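Local coordinates for protein glycoside hydrolase, GH17 family (Formosa sp. Hel1_33_131, PDB 6FCG) that probably cleaves internal beta-1,3-glucosidic bonds of laminarin as an endo-acting family 17 glycoside hydrolase, at residues A[407-410]-A[411-414]; A[325-328]-A[329-333]; A[289-292]-A[293-297]; A[187-190]-A[191-195]; A[57-61]-A[62-66]. All coordinates share one frame; numbering follows the deposited sequence.

From the N terminus, residues 57-66 (interaction 5) fold a loop back on itself between strand 50-53 and helix 68-80, closing it where Tyr57 meets Pro66. Interaction 4 (187-195) lies within helix 182-197, which links the parallel strands 161-168 and 206-212. Interaction 3 (289-297) ends the long helix 266-294 before strand 301-305, and interaction 2 (325-333) opens helix 326-342. Interaction 1 (407-414) starts the short helix 410-416. The five follow in series, none nesting or crossing. Interactions 1 and 2 touch, Phe414 CZ lying 3.7 Å from Tyr327 CZ, which ties the C-terminal region to the barrel. Interactions 3 and 4 remain about 12 Å apart at their nearest atoms.

Interaction 1 of 5, residues A[407-410]-A[411-414]; sequences NGNK and EALF
This is a local helix-start contact, in which Asn409 is the N-cap of the short helix 410-416 in the C-terminal part of the chain. The Asn409 side chain turns back over the first turn, its CG anti to the backbone N (chi1 -172°), and OD1 accepts two weak bonds, from Glu411 N at 3.1 Å and from Ala412 N at 3.5 Å. Regular helical bonding begins at the same residue: Leu413 N donates to Asn409 O at 3.3 Å, and Phe414 N to Lys410 O at 3.0 Å. Replacing Asn409 with an alanine would probably leave the amides of Glu411 and Ala412 without their side-chain acceptor and so weaken the start of the helix. Outside the segments, Leu413 packs on Tyr381 and Tyr406, while Phe414 meets the ring of Tyr327. A second subunit also borders the turn, its Ser266 OG bonded to Ala412 O and its Leu267 packed on Asn409. Within the turn, Lys410 and Phe414 run side by side, pointing the same way. Lys410 CG lies over one face of the ring in a CH-pi contact, 4.2 Å from the Phe414 ring centroid and displaced toward the rim.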
loop_
_atom_site.group_PDB
_atom_site.type_symbol
_atom_site.label_atom_id
_atom_site.label_comp_id
_atom_site.label_asym_id
_atom_site.label_seq_id
_atom_site.Cartn_x
_atom_site.Cartn_y
_atom_site.Cartn_z
ATOM N N ASN A 407 18.357 31.721 -6.317
ATOM C CA ASN A 407 19.483 32.572 -6.699
ATOM C C ASN A 407 19.779 32.603 -8.162
ATOM O O ASN A 407 20.921 32.831 -8.562
ATOM C CB ASN A 407 20.733 32.209 -5.905
ATOM C CG ASN A 407 20.732 32.954 -4.646
ATOM O OD1 ASN A 407 20.829 34.161 -4.729
ATOM N ND2 ASN A 407 20.387 32.323 -3.519
ATOM N N GLY A 408 18.741 32.381 -8.964
ATOM C CA GLY A 408 18.896 32.359 -10.401
ATOM C C GLY A 408 19.710 31.214 -10.926
ATOM O O GLY A 408 20.225 31.287 -12.049
ATOM N N ASN A 409 19.819 30.150 -10.122
ATOM C CA ASN A 409 20.618 28.985 -10.485
ATOM C C ASN A 409 19.758 27.902 -11.122
ATOM O O ASN A 409 19.075 27.135 -10.416
ATOM C CB ASN A 409 21.354 28.428 -9.272
ATOM C CG ASN A 409 22.337 27.335 -9.650
ATOM O OD1 ASN A 409 22.368 26.864 -10.788
ATOM N ND2 ASN A 409 23.131 26.925 -8.698
ATOM N N LYS A 410 19.826 27.840 -12.451
ATOM C CA LYS A 410 19.012 26.923 -13.230
ATOM C C LYS A 410 19.303 25.450 -12.865
ATOM O O LYS A 410 18.384 24.625 -12.778
ATOM C CB LYS A 410 19.204 27.198 -14.732
ATOM C CG LYS A 410 18.297 26.424 -15.691
ATOM C CD LYS A 410 18.637 26.571 -17.241
ATOM C CE LYS A 410 17.758 27.540 -18.022
ATOM N NZ LYS A 410 17.939 27.424 -19.505
ATOM N N GLU A 411 20.566 25.134 -12.598
ATOM C CA GLU A 411 20.940 23.784 -12.180
ATOM C C GLU A 411 20.245 23.379 -10.905
ATOM O O GLU A 411 19.769 22.254 -10.800
ATOM C CB GLU A 411 22.459 23.651 -11.991
ATOM C CG GLU A 411 23.215 23.343 -13.278
ATOM C CD GLU A 411 24.724 23.558 -13.158
ATOM O OE1 GLU A 411 25.268 23.520 -12.027
ATOM O OE2 GLU A 411 25.371 23.745 -14.212
ATOM N N ALA A 412 20.174 24.284 -9.944
ATOM C CA ALA A 412 19.528 23.979 -8.654
ATOM C C ALA A 412 18.032 23.713 -8.803
ATOM O O ALA A 412 17.466 22.890 -8.093
ATOM C CB ALA A 412 19.747 25.091 -7.659
ATOM N N LEU A 413 17.409 24.399 -9.753
ATOM C CA LEU A 413 16.015 24.154 -10.075
ATOM C C LEU A 413 15.832 22.776 -10.698
ATOM O O LEU A 413 14.983 21.993 -10.286
ATOM C CB LEU A 413 15.496 25.239 -11.015
ATOM C CG LEU A 413 14.106 25.046 -11.611
ATOM C CD1 LEU A 413 13.058 24.870 -10.515
ATOM C CD2 LEU A 413 13.779 26.215 -12.530
ATOM N N PHE A 414 16.636 22.493 -11.700
ATOM C CA PHE A 414 16.520 21.258 -12.442
ATOM C C PHE A 414 16.662 20.021 -11.575
ATOM O O PHE A 414 15.982 19.020 -11.828
ATOM C CB PHE A 414 17.508 21.244 -13.632
ATOM C CG PHE A 414 16.992 21.945 -14.848
ATOM C CD1 PHE A 414 16.023 22.949 -14.758
ATOM C CD2 PHE A 414 17.478 21.624 -16.091
ATOM C CE1 PHE A 414 15.554 23.591 -15.896
ATOM C CE2 PHE A 414 17.013 22.274 -17.225
ATOM C CZ PHE A 414 16.049 23.263 -17.127
#

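Interaction 2 of 5, residues A[325-328]-A[329-333]; sequences DEYK and EAIFY
Ile331 reaches back one turn to Tyr327 and lays its terminal methyl over one face of the ring, a CH-pi contact with Ile331 CD1 4.0 Å from the Tyr327 ring centroid. The methyl is offset toward the rim at the CE2-CZ bond, Ile331 CD1 being 3.9 Å from Tyr327 CE2. It gets there because Ile331 CG1 is anti to the carbonyl carbon (chi1 -69°), which directs that branch back along the helix. The backbone beneath holds this spacing, with Ile331 N donating to Tyr327 O at 3.0 Å. One step further out is the N-cap of helix 326-342: Asp325 OD1 takes Lys328 N at 2.9 Å in a nearly straight bond (172°), on its syn side but tilted out of the carboxylate plane, and Tyr327 N more weakly. Its other oxygen, Asp325 OD2, forms a salt bridge with Lys328 NZ at 3.5 Å, the lysine chain bending at its outer torsions to return over the cap. Lys328 NZ also donates to Glu418 O, so the same ammonium links the helix start to the C-terminal region. Glu326 OE1 bonds to Thr405 OG1 and Tyr381 N. Beyond these, Ile331 packs on Ile270 and Met274 of helix 266-294, and Tyr327 on Leu267.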
loop_
_atom_site.group_PDB
_atom_site.type_symbol
_atom_site.label_atom_id
_atom_site.label_comp_id
_atom_site.label_asym_id
_atom_site.label_seq_id
_atom_site.Cartn_x
_atom_site.Cartn_y
_atom_site.Cartn_z
ATOM N N ASP A 325 6.211 22.416 -10.482
ATOM C CA ASP A 325 7.526 23.016 -10.210
ATOM C C ASP A 325 7.627 24.299 -11.046
ATOM O O ASP A 325 6.821 24.496 -11.963
ATOM C CB ASP A 325 8.689 22.045 -10.521
ATOM C CG ASP A 325 8.696 21.586 -11.970
ATOM O OD1 ASP A 325 8.948 22.443 -12.850
ATOM O OD2 ASP A 325 8.465 20.368 -12.219
ATOM N N GLU A 326 8.624 25.136 -10.781
ATOM C CA GLU A 326 8.709 26.435 -11.441
ATOM C C GLU A 326 9.028 26.379 -12.928
ATOM O O GLU A 326 8.681 27.317 -13.684
ATOM C CB GLU A 326 9.722 27.323 -10.757
ATOM C CG GLU A 326 9.293 27.725 -9.352
ATOM C CD GLU A 326 10.248 28.688 -8.658
ATOM O OE1 GLU A 326 11.069 29.346 -9.341
ATOM O OE2 GLU A 326 10.166 28.794 -7.420
ATOM N N TYR A 327 9.681 25.296 -13.356
ATOM C CA TYR A 327 10.057 25.125 -14.758
ATOM C C TYR A 327 8.832 24.810 -15.606
ATOM O O TYR A 327 8.599 25.422 -16.653
ATOM C CB TYR A 327 11.124 24.026 -14.890
ATOM C CG TYR A 327 11.682 23.804 -16.283
ATOM C CD1 TYR A 327 12.260 24.851 -17.002
ATOM C CD2 TYR A 327 11.698 22.540 -16.857
ATOM C CE1 TYR A 327 12.803 24.649 -18.267
ATOM C CE2 TYR A 327 12.245 22.329 -18.118
ATOM C CZ TYR A 327 12.797 23.385 -18.812
ATOM O OH TYR A 327 13.330 23.168 -20.048
ATOM N N LYS A 328 8.048 23.838 -15.172
ATOM C CA LYS A 328 6.852 23.488 -15.917
ATOM C C LYS A 328 5.843 24.622 -15.884
ATOM O O LYS A 328 5.116 24.787 -16.849
ATOM C CB LYS A 328 6.223 22.190 -15.417
ATOM C CG LYS A 328 7.082 20.988 -15.701
ATOM C CD LYS A 328 6.275 19.723 -15.567
ATOM C CE LYS A 328 6.792 18.777 -14.497
ATOM N NZ LYS A 328 7.954 17.960 -14.687
ATOM N N GLU A 329 5.796 25.374 -14.782
ATOM C CA GLU A 329 4.940 26.561 -14.699
ATOM C C GLU A 329 5.312 27.580 -15.771
ATOM O O GLU A 329 4.432 28.131 -16.452
ATOM C CB GLU A 329 5.023 27.234 -13.323
ATOM C CG GLU A 329 4.191 28.502 -13.235
ATOM C CD GLU A 329 4.426 29.279 -11.974
ATOM O OE1 GLU A 329 3.392 29.660 -11.444
ATOM O OE2 GLU A 329 5.595 29.535 -11.525
ATOM N N ALA A 330 6.600 27.842 -15.898
ATOM C CA ALA A 330 7.084 28.760 -16.917
ATOM C C ALA A 330 6.731 28.291 -18.333
ATOM O O ALA A 330 6.266 29.082 -19.160
ATOM C CB ALA A 330 8.584 28.957 -16.786
ATOM N N ILE A 331 6.942 27.012 -18.610
ATOM C CA ILE A 331 6.578 26.473 -19.911
ATOM C C ILE A 331 5.075 26.660 -20.192
ATOM O O ILE A 331 4.685 27.103 -21.275
ATOM C CB ILE A 331 6.973 24.997 -20.046
ATOM C CG1 ILE A 331 8.495 24.879 -20.091
ATOM C CG2 ILE A 331 6.372 24.393 -21.321
ATOM C CD1 ILE A 331 9.004 23.472 -19.856
ATOM N N PHE A 332 4.242 26.362 -19.206
ATOM C CA PHE A 332 2.805 26.504 -19.371
ATOM C C PHE A 332 2.410 27.964 -19.589
ATOM O O PHE A 332 1.663 28.257 -20.523
ATOM C CB PHE A 332 2.050 25.904 -18.178
ATOM C CG PHE A 332 0.559 25.858 -18.367
ATOM C CD1 PHE A 332 -0.005 24.951 -19.249
ATOM C CD2 PHE A 332 -0.276 26.721 -17.670
ATOM C CE1 PHE A 332 -1.376 24.898 -19.435
ATOM C CE2 PHE A 332 -1.648 26.665 -17.839
ATOM C CZ PHE A 332 -2.200 25.755 -18.727
ATOM N N TYR A 333 2.921 28.852 -18.734
ATOM C CA TYR A 333 2.637 30.280 -18.822
ATOM C C TYR A 333 2.933 30.827 -20.227
ATOM O O TYR A 333 2.090 31.507 -20.819
ATOM C CB TYR A 333 3.461 31.073 -17.797
ATOM C CG TYR A 333 3.230 32.556 -17.854
ATOM C CD1 TYR A 333 2.071 33.119 -17.340
ATOM C CD2 TYR A 333 4.189 33.401 -18.400
ATOM C CE1 TYR A 333 1.864 34.492 -17.372
ATOM C CE2 TYR A 333 4.001 34.777 -18.441
ATOM C CZ TYR A 333 2.838 35.323 -17.934
ATOM O OH TYR A 333 2.703 36.689 -18.016
#

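Interaction 3 of 5, residues A[289-292]-A[293-297]; sequences ASYI and KSLGI
The backbone of residues 289-292 passes its last helical bonds to residues 293-297, and helix 266-294 ends there in a Schellman motif. Lys293 N and Ser294 N donate to Ala289 O and Ser290 O in the regular way, and Leu295 N to Tyr291 O at 3.3 Å. Gly296 then leaves helical geometry with positive phi (64°). Its own N bonds to Lys293 O at 2.9 Å, and Ile297 N reaches back to Ile292 O at 3.1 Å, closing the final turn. Among the side chains, Ser294 adds a side-chain bond to the last turn: with OG between the backbone N and the carbonyl carbon (chi1 88°), the hydroxyl donates to Tyr291 O at 2.7 Å. That carbonyl therefore holds two donors, Ser294 OG and Leu295 N. Farther along this flank, Leu295 CG lies over one face of the Tyr291 ring, toward the rim, while the ring also stacks with His224. The inner side of the turn packs on the barrel: Ile292 rests on Ile232 of helix 226-234 and on Ile301 of strand 301-305, and Leu295 also touches Ile232. The leucine meets the tyrosine mainly through one methyl, with Leu295 CD1 3.6 Å from Tyr291 CE2.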
loop_
_atom_site.group_PDB
_atom_site.type_symbol
_atom_site.label_atom_id
_atom_site.label_comp_id
_atom_site.label_asym_id
_atom_site.label_seq_id
_atom_site.Cartn_x
_atom_site.Cartn_y
_atom_site.Cartn_z
ATOM N N ALA A 289 -16.413 27.245 -27.979
ATOM C CA ALA A 289 -16.670 27.919 -29.258
ATOM C C ALA A 289 -17.575 27.102 -30.192
ATOM O O ALA A 289 -18.459 27.659 -30.822
ATOM C CB ALA A 289 -15.363 28.265 -29.973
ATOM N N SER A 290 -17.346 25.793 -30.267
ATOM C CA SER A 290 -18.215 24.875 -31.020
ATOM C C SER A 290 -19.637 24.837 -30.519
ATOM O O SER A 290 -20.584 24.794 -31.311
ATOM C CB SER A 290 -17.672 23.459 -30.979
ATOM O OG SER A 290 -16.540 23.378 -31.796
ATOM N N TYR A 291 -19.795 24.845 -29.206
ATOM C CA TYR A 291 -21.131 24.800 -28.636
ATOM C C TYR A 291 -21.949 26.049 -28.986
ATOM O O TYR A 291 -23.117 25.923 -29.374
ATOM C CB TYR A 291 -21.118 24.548 -27.110
ATOM C CG TYR A 291 -22.533 24.407 -26.586
ATOM C CD1 TYR A 291 -23.332 23.336 -26.989
ATOM C CD2 TYR A 291 -23.083 25.360 -25.751
ATOM C CE1 TYR A 291 -24.636 23.218 -26.549
ATOM C CE2 TYR A 291 -24.381 25.249 -25.307
ATOM C CZ TYR A 291 -25.156 24.179 -25.713
ATOM O OH TYR A 291 -26.445 24.093 -25.272
ATOM N N ILE A 292 -21.349 27.233 -28.877
ATOM C CA ILE A 292 -22.092 28.485 -29.140
ATOM C C ILE A 292 -22.375 28.596 -30.643
ATOM O O ILE A 292 -23.462 28.999 -31.032
ATOM C CB ILE A 292 -21.505 29.784 -28.511
ATOM C CG1 ILE A 292 -20.258 30.267 -29.276
ATOM C CG2 ILE A 292 -21.301 29.595 -26.986
ATOM C CD1 ILE A 292 -19.407 31.336 -28.613
ATOM N N LYS A 293 -21.439 28.142 -31.478
ATOM C CA LYS A 293 -21.666 28.066 -32.925
ATOM C C LYS A 293 -22.878 27.187 -33.254
ATOM O O LYS A 293 -23.698 27.571 -34.071
ATOM C CB LYS A 293 -20.428 27.541 -33.665
ATOM C CG LYS A 293 -20.492 27.770 -35.167
ATOM C CD LYS A 293 -19.323 27.125 -35.898
ATOM C CE LYS A 293 -19.271 27.612 -37.340
ATOM N NZ LYS A 293 -18.293 26.829 -38.143
ATOM N N SER A 294 -23.005 26.043 -32.581
ATOM C CA SER A 294 -24.164 25.142 -32.761
ATOM C C SER A 294 -25.501 25.784 -32.356
ATOM O O SER A 294 -26.525 25.411 -32.870
ATOM C CB SER A 294 -23.965 23.822 -31.997
ATOM O OG SER A 294 -24.425 23.905 -30.651
ATOM N N LEU A 295 -25.479 26.770 -31.454
ATOM C CA LEU A 295 -26.672 27.556 -31.118
ATOM C C LEU A 295 -26.925 28.726 -32.069
ATOM O O LEU A 295 -27.860 29.482 -31.847
ATOM C CB LEU A 295 -26.540 28.113 -29.699
ATOM C CG LEU A 295 -26.399 27.107 -28.544
ATOM C CD1 LEU A 295 -26.081 27.825 -27.237
ATOM C CD2 LEU A 295 -27.680 26.298 -28.397
ATOM N N GLY A 296 -26.089 28.914 -33.087
ATOM C CA GLY A 296 -26.156 30.090 -33.947
ATOM C C GLY A 296 -25.877 31.417 -33.240
ATOM O O GLY A 296 -26.512 32.413 -33.539
ATOM N N ILE A 297 -24.932 31.428 -32.301
ATOM C CA ILE A 297 -24.585 32.627 -31.541
ATOM C C ILE A 297 -23.105 32.922 -31.751
ATOM O O ILE A 297 -22.254 32.028 -31.679
ATOM C CB ILE A 297 -24.901 32.468 -30.046
ATOM C CG1 ILE A 297 -26.399 32.212 -29.874
ATOM C CG2 ILE A 297 -24.490 33.726 -29.268
ATOM C CD1 ILE A 297 -26.854 31.884 -28.470
#

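Interaction 4 of 5, residues A[187-190]-A[191-195]; sequences KWVN and HLQAL
Gln193 N donates to Val189 O at 2.9 Å, a nearly straight bond (165°) in the middle of helix 182-197. This helix makes the crossover of the beta-alpha-beta unit between strands 161-168 and 206-212, part of the TIM-barrel architecture of family 17. The two preceding bonds of the same i to i+4 kind run from His191 N to Lys187 O and from Leu192 N to Trp188 O. Beside this backbone ladder, Trp188 and His191 extend side by side and form a T-shaped pair, the benzo edge of the indole meeting the face of the imidazole. The centroids of the Trp188 six-membered ring and the His191 ring are 5.3 Å apart, with planes at 75°. A chi1 of 174° puts His191 CG opposite the backbone N and swings the imidazole to the tryptophan's side. With alanine at His191, the indole edge would probably lose the face it meets and a gap would open beside it. The indole is held at its other end as well, since Trp188 NE1 donates to Glu139 OE1, while Glu139 OE2 takes a salt bridge from Lys187 NZ. Leu192 packs on Ile164 and Val166 of strand 161-168, while Gln193 NE2 bonds to Ala234 O at the end of helix 226-234 and to Asp236 OD2. Over the centre of the imidazole sits one indole carbon, Trp188 CZ3, 4.0 Å from His191 CG.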
loop_
_atom_site.group_PDB
_atom_site.type_symbol
_atom_site.label_atom_id
_atom_site.label_comp_id
_atom_site.label_asym_id
_atom_site.label_seq_id
_atom_site.Cartn_x
_atom_site.Cartn_y
_atom_site.Cartn_z
ATOM N N LYS A 187 -30.339 35.952 -14.413
ATOM C CA LYS A 187 -31.059 36.987 -13.680
ATOM C C LYS A 187 -30.199 38.235 -13.454
ATOM O O LYS A 187 -30.601 39.349 -13.760
ATOM C CB LYS A 187 -31.538 36.428 -12.351
ATOM C CG LYS A 187 -32.400 37.368 -11.544
ATOM C CD LYS A 187 -32.462 36.929 -10.086
ATOM C CE LYS A 187 -33.142 37.989 -9.250
ATOM N NZ LYS A 187 -33.111 37.596 -7.812
ATOM N N TRP A 188 -29.012 38.040 -12.899
ATOM C CA TRP A 188 -28.143 39.163 -12.558
ATOM C C TRP A 188 -27.438 39.756 -13.766
ATOM O O TRP A 188 -27.208 40.956 -13.816
ATOM C CB TRP A 188 -27.161 38.775 -11.447
ATOM C CG TRP A 188 -27.860 38.498 -10.169
ATOM C CD1 TRP A 188 -27.940 37.308 -9.532
ATOM C CD2 TRP A 188 -28.642 39.416 -9.417
ATOM N NE1 TRP A 188 -28.699 37.431 -8.398
ATOM C CE2 TRP A 188 -29.145 38.719 -8.304
ATOM C CE3 TRP A 188 -28.966 40.775 -9.577
ATOM C CZ2 TRP A 188 -29.939 39.321 -7.349
ATOM C CZ3 TRP A 188 -29.755 41.383 -8.629
ATOM C CH2 TRP A 188 -30.241 40.650 -7.517
ATOM N N VAL A 189 -27.073 38.938 -14.735
ATOM C CA VAL A 189 -26.532 39.504 -15.956
ATOM C C VAL A 189 -27.600 40.430 -16.542
ATOM O O VAL A 189 -27.284 41.523 -16.971
ATOM C CB VAL A 189 -26.102 38.407 -16.956
ATOM C CG1 VAL A 189 -25.840 38.968 -18.349
ATOM C CG2 VAL A 189 -24.851 37.718 -16.450
ATOM N N ASN A 190 -28.848 39.964 -16.604
ATOM C CA ASN A 190 -29.924 40.749 -17.206
ATOM C C ASN A 190 -30.157 42.029 -16.427
ATOM O O ASN A 190 -30.406 43.066 -17.022
ATOM C CB ASN A 190 -31.231 39.935 -17.330
ATOM C CG ASN A 190 -31.258 39.035 -18.578
ATOM O OD1 ASN A 190 -30.527 39.253 -19.555
ATOM N ND2 ASN A 190 -32.128 38.040 -18.563
ATOM N N HIS A 191 -30.078 41.946 -15.105
ATOM C CA HIS A 191 -30.178 43.120 -14.250
ATOM C C HIS A 191 -29.139 44.181 -14.635
ATOM O O HIS A 191 -29.466 45.359 -14.767
ATOM C CB HIS A 191 -29.977 42.694 -12.801
ATOM C CG HIS A 191 -29.924 43.822 -11.814
ATOM N ND1 HIS A 191 -31.042 44.352 -11.205
ATOM C CD2 HIS A 191 -28.866 44.473 -11.279
ATOM C CE1 HIS A 191 -30.676 45.306 -10.362
ATOM N NE2 HIS A 191 -29.361 45.396 -10.386
ATOM N N LEU A 192 -27.899 43.735 -14.825
ATOM C CA LEU A 192 -26.796 44.620 -15.198
ATOM C C LEU A 192 -26.930 45.175 -16.622
ATOM O O LEU A 192 -26.654 46.352 -16.843
ATOM C CB LEU A 192 -25.442 43.911 -15.020
ATOM C CG LEU A 192 -24.988 43.588 -13.584
ATOM C CD1 LEU A 192 -23.686 42.815 -13.614
ATOM C CD2 LEU A 192 -24.801 44.821 -12.731
ATOM N N GLN A 193 -27.362 44.349 -17.573
ATOM C CA GLN A 193 -27.637 44.831 -18.937
ATOM C C GLN A 193 -28.775 45.869 -18.983
ATOM O O GLN A 193 -28.720 46.801 -19.788
ATOM C CB GLN A 193 -27.981 43.680 -19.888
ATOM C CG GLN A 193 -26.888 42.642 -20.149
ATOM C CD GLN A 193 -25.618 43.200 -20.762
ATOM O OE1 GLN A 193 -25.472 44.407 -20.896
ATOM N NE2 GLN A 193 -24.717 42.323 -21.181
ATOM N N ALA A 194 -29.770 45.705 -18.105
ATOM C CA ALA A 194 -30.883 46.660 -17.951
ATOM C C ALA A 194 -30.428 47.997 -17.345
ATOM O O ALA A 194 -30.846 49.055 -17.824
ATOM C CB ALA A 194 -32.010 46.065 -17.109
ATOM N N LEU A 195 -29.580 47.957 -16.313
ATOM C CA LEU A 195 -28.945 49.182 -15.799
ATOM C C LEU A 195 -28.136 49.930 -16.861
ATOM O O LEU A 195 -28.099 51.153 -16.837
ATOM C CB LEU A 195 -28.041 48.902 -14.615
ATOM C CG LEU A 195 -28.683 48.462 -13.296
ATOM C CD1 LEU A 195 -27.551 48.221 -12.276
ATOM C CD2 LEU A 195 -29.716 49.446 -12.744
#

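Interaction 5 of 5, residues A[57-61]-A[62-66]; sequences YRKKS and RDFQP
Tyr57 forms the close-packed heart of this loop, its ring held by Arg62 of the turn and by Gln65 and Pro66 after it. Over one face lies the aliphatic chain of Arg62, with Arg62 CG 3.7 Å from the Tyr57 ring centroid and almost on the ring normal (10°), a centred CH-pi contact. At the ring edge Gln65 runs alongside, its chain bent at chi2 (-68°) to bring the amide to the phenol: Gln65 NE2 donates to Tyr57 OH at 3.1 Å, with the amide plane steeply inclined to the ring (72°). Pro66 completes the grip, its CD 3.8 Å from Tyr57 CD1. The outer side is looser and more exposed. There Lys59 lays its first carbons against Phe64, Lys59 CG being 3.9 Å from Phe64 CB, while its amine leads away. The turn itself is tied at Ser61, where OG accepts from Asp63 N at 3.2 Å and the carbonyl oxygen accepts from Phe64 N. Beyond Tyr57, the guanidinium of Arg62 extends to another chain, forming a salt bridge with the C-terminal carboxylate of His430 of the fourth subunit. Within its own chain, the loop leads from strand 50-53 to helix 68-80: the Tyr57 ring stacks on His95 at the start of helix 95-109 and meets Trp357 edge-to-face, and Pro66 packs on His95 and on Leu71 of helix 68-80.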
loop_
_atom_site.group_PDB
_atom_site.type_symbol
_atom_site.label_atom_id
_atom_site.label_comp_id
_atom_site.label_asym_id
_atom_site.label_seq_id
_atom_site.Cartn_x
_atom_site.Cartn_y
_atom_site.Cartn_z
ATOM N N TYR A 57 -3.403 39.593 -0.840
ATOM C CA TYR A 57 -3.327 39.077 0.515
ATOM C C TYR A 57 -1.973 38.441 0.717
ATOM O O TYR A 57 -1.475 37.740 -0.173
ATOM C CB TYR A 57 -4.402 38.024 0.742
ATOM C CG TYR A 57 -5.827 38.531 0.717
ATOM C CD1 TYR A 57 -6.398 39.133 1.835
ATOM C CD2 TYR A 57 -6.617 38.395 -0.418
ATOM C CE1 TYR A 57 -7.724 39.574 1.818
ATOM C CE2 TYR A 57 -7.925 38.844 -0.443
ATOM C CZ TYR A 57 -8.471 39.434 0.669
ATOM O OH TYR A 57 -9.773 39.827 0.661
ATOM N N ARG A 58 -1.379 38.727 1.873
ATOM C CA ARG A 58 -0.001 38.289 2.227
ATOM C C ARG A 58 0.079 37.311 3.386
ATOM O O ARG A 58 1.137 36.789 3.649
ATOM C CB ARG A 58 0.886 39.509 2.524
ATOM C CG ARG A 58 1.286 40.289 1.282
ATOM C CD ARG A 58 1.508 41.747 1.588
ATOM N NE ARG A 58 1.619 42.543 0.356
ATOM C CZ ARG A 58 2.551 43.442 0.060
ATOM N NH1 ARG A 58 2.420 44.059 -1.103
ATOM N NH2 ARG A 58 3.565 43.742 0.862
ATOM N N LYS A 59 -1.052 37.035 4.039
ATOM C CA LYS A 59 -1.095 36.177 5.223
ATOM C C LYS A 59 -2.074 35.034 5.005
ATOM O O LYS A 59 -2.777 34.984 3.998
ATOM C CB LYS A 59 -1.529 36.979 6.445
ATOM C CG LYS A 59 -0.758 38.269 6.708
ATOM C CD LYS A 59 0.412 38.078 7.651
ATOM C CE LYS A 59 1.050 39.420 7.942
ATOM N NZ LYS A 59 2.344 39.237 8.653
ATOM N N LYS A 60 -2.126 34.131 5.982
ATOM C CA LYS A 60 -2.904 32.899 5.885
ATOM C C LYS A 60 -4.416 33.068 6.122
ATOM O O LYS A 60 -5.149 32.080 6.157
ATOM C CB LYS A 60 -2.344 31.863 6.856
ATOM C CG LYS A 60 -0.888 31.475 6.624
ATOM C CD LYS A 60 -0.433 30.522 7.737
ATOM C CE LYS A 60 1.070 30.284 7.755
ATOM N NZ LYS A 60 1.427 29.148 6.862
ATOM N N SER A 61 -4.872 34.299 6.306
ATOM C CA SER A 61 -6.288 34.599 6.407
ATOM C C SER A 61 -6.583 35.933 5.714
ATOM O O SER A 61 -5.769 36.873 5.738
ATOM C CB SER A 61 -6.730 34.688 7.872
ATOM O OG SER A 61 -8.112 35.025 7.963
ATOM N N ARG A 62 -7.736 35.974 5.065
ATOM C CA ARG A 62 -8.204 37.180 4.422
ATOM C C ARG A 62 -8.714 38.221 5.426
ATOM O O ARG A 62 -8.975 39.356 5.053
ATOM C CB ARG A 62 -9.270 36.835 3.378
ATOM C CG ARG A 62 -8.743 36.021 2.195
ATOM C CD ARG A 62 -9.853 35.796 1.169
ATOM N NE ARG A 62 -10.996 35.101 1.788
ATOM C CZ ARG A 62 -12.242 35.087 1.330
ATOM N NH1 ARG A 62 -12.594 35.716 0.208
ATOM N NH2 ARG A 62 -13.150 34.411 1.997
ATOM N N ASP A 63 -8.856 37.823 6.686
ATOM C CA ASP A 63 -9.064 38.766 7.787
ATOM C C ASP A 63 -7.955 39.820 7.852
ATOM O O ASP A 63 -8.210 40.938 8.229
ATOM C CB ASP A 63 -9.157 38.011 9.121
ATOM C CG ASP A 63 -10.413 37.101 9.222
ATOM O OD1 ASP A 63 -11.325 37.163 8.368
ATOM O OD2 ASP A 63 -10.490 36.305 10.167
ATOM N N PHE A 64 -6.736 39.447 7.470
ATOM C CA PHE A 64 -5.624 40.369 7.332
ATOM C C PHE A 64 -5.642 40.999 5.931
ATOM O O PHE A 64 -4.953 40.553 4.995
ATOM C CB PHE A 64 -4.278 39.651 7.622
ATOM C CG PHE A 64 -4.179 39.037 9.019
ATOM C CD1 PHE A 64 -3.987 39.840 10.144
ATOM C CD2 PHE A 64 -4.253 37.634 9.197
ATOM C CE1 PHE A 64 -3.882 39.275 11.407
ATOM C CE2 PHE A 64 -4.152 37.064 10.456
ATOM C CZ PHE A 64 -3.959 37.888 11.562
ATOM N N GLN A 65 -6.449 42.043 5.795
ATOM C CA GLN A 65 -6.556 42.805 4.537
ATOM C C GLN A 65 -5.266 43.548 4.226
ATOM O O GLN A 65 -4.709 44.183 5.109
ATOM C CB GLN A 65 -7.686 43.841 4.610
ATOM C CG GLN A 65 -9.085 43.233 4.558
ATOM C CD GLN A 65 -9.403 42.619 3.199
ATOM O OE1 GLN A 65 -8.926 43.084 2.162
ATOM N NE2 GLN A 65 -10.183 41.544 3.199
ATOM N N PRO A 66 -4.777 43.453 2.991
ATOM C CA PRO A 66 -3.631 44.275 2.690
ATOM C C PRO A 66 -4.020 45.763 2.675
ATOM O O PRO A 66 -5.153 46.115 2.371
ATOM C CB PRO A 66 -3.221 43.791 1.302
ATOM C CG PRO A 66 -4.506 43.393 0.668
ATOM C CD PRO A 66 -5.340 42.830 1.785
#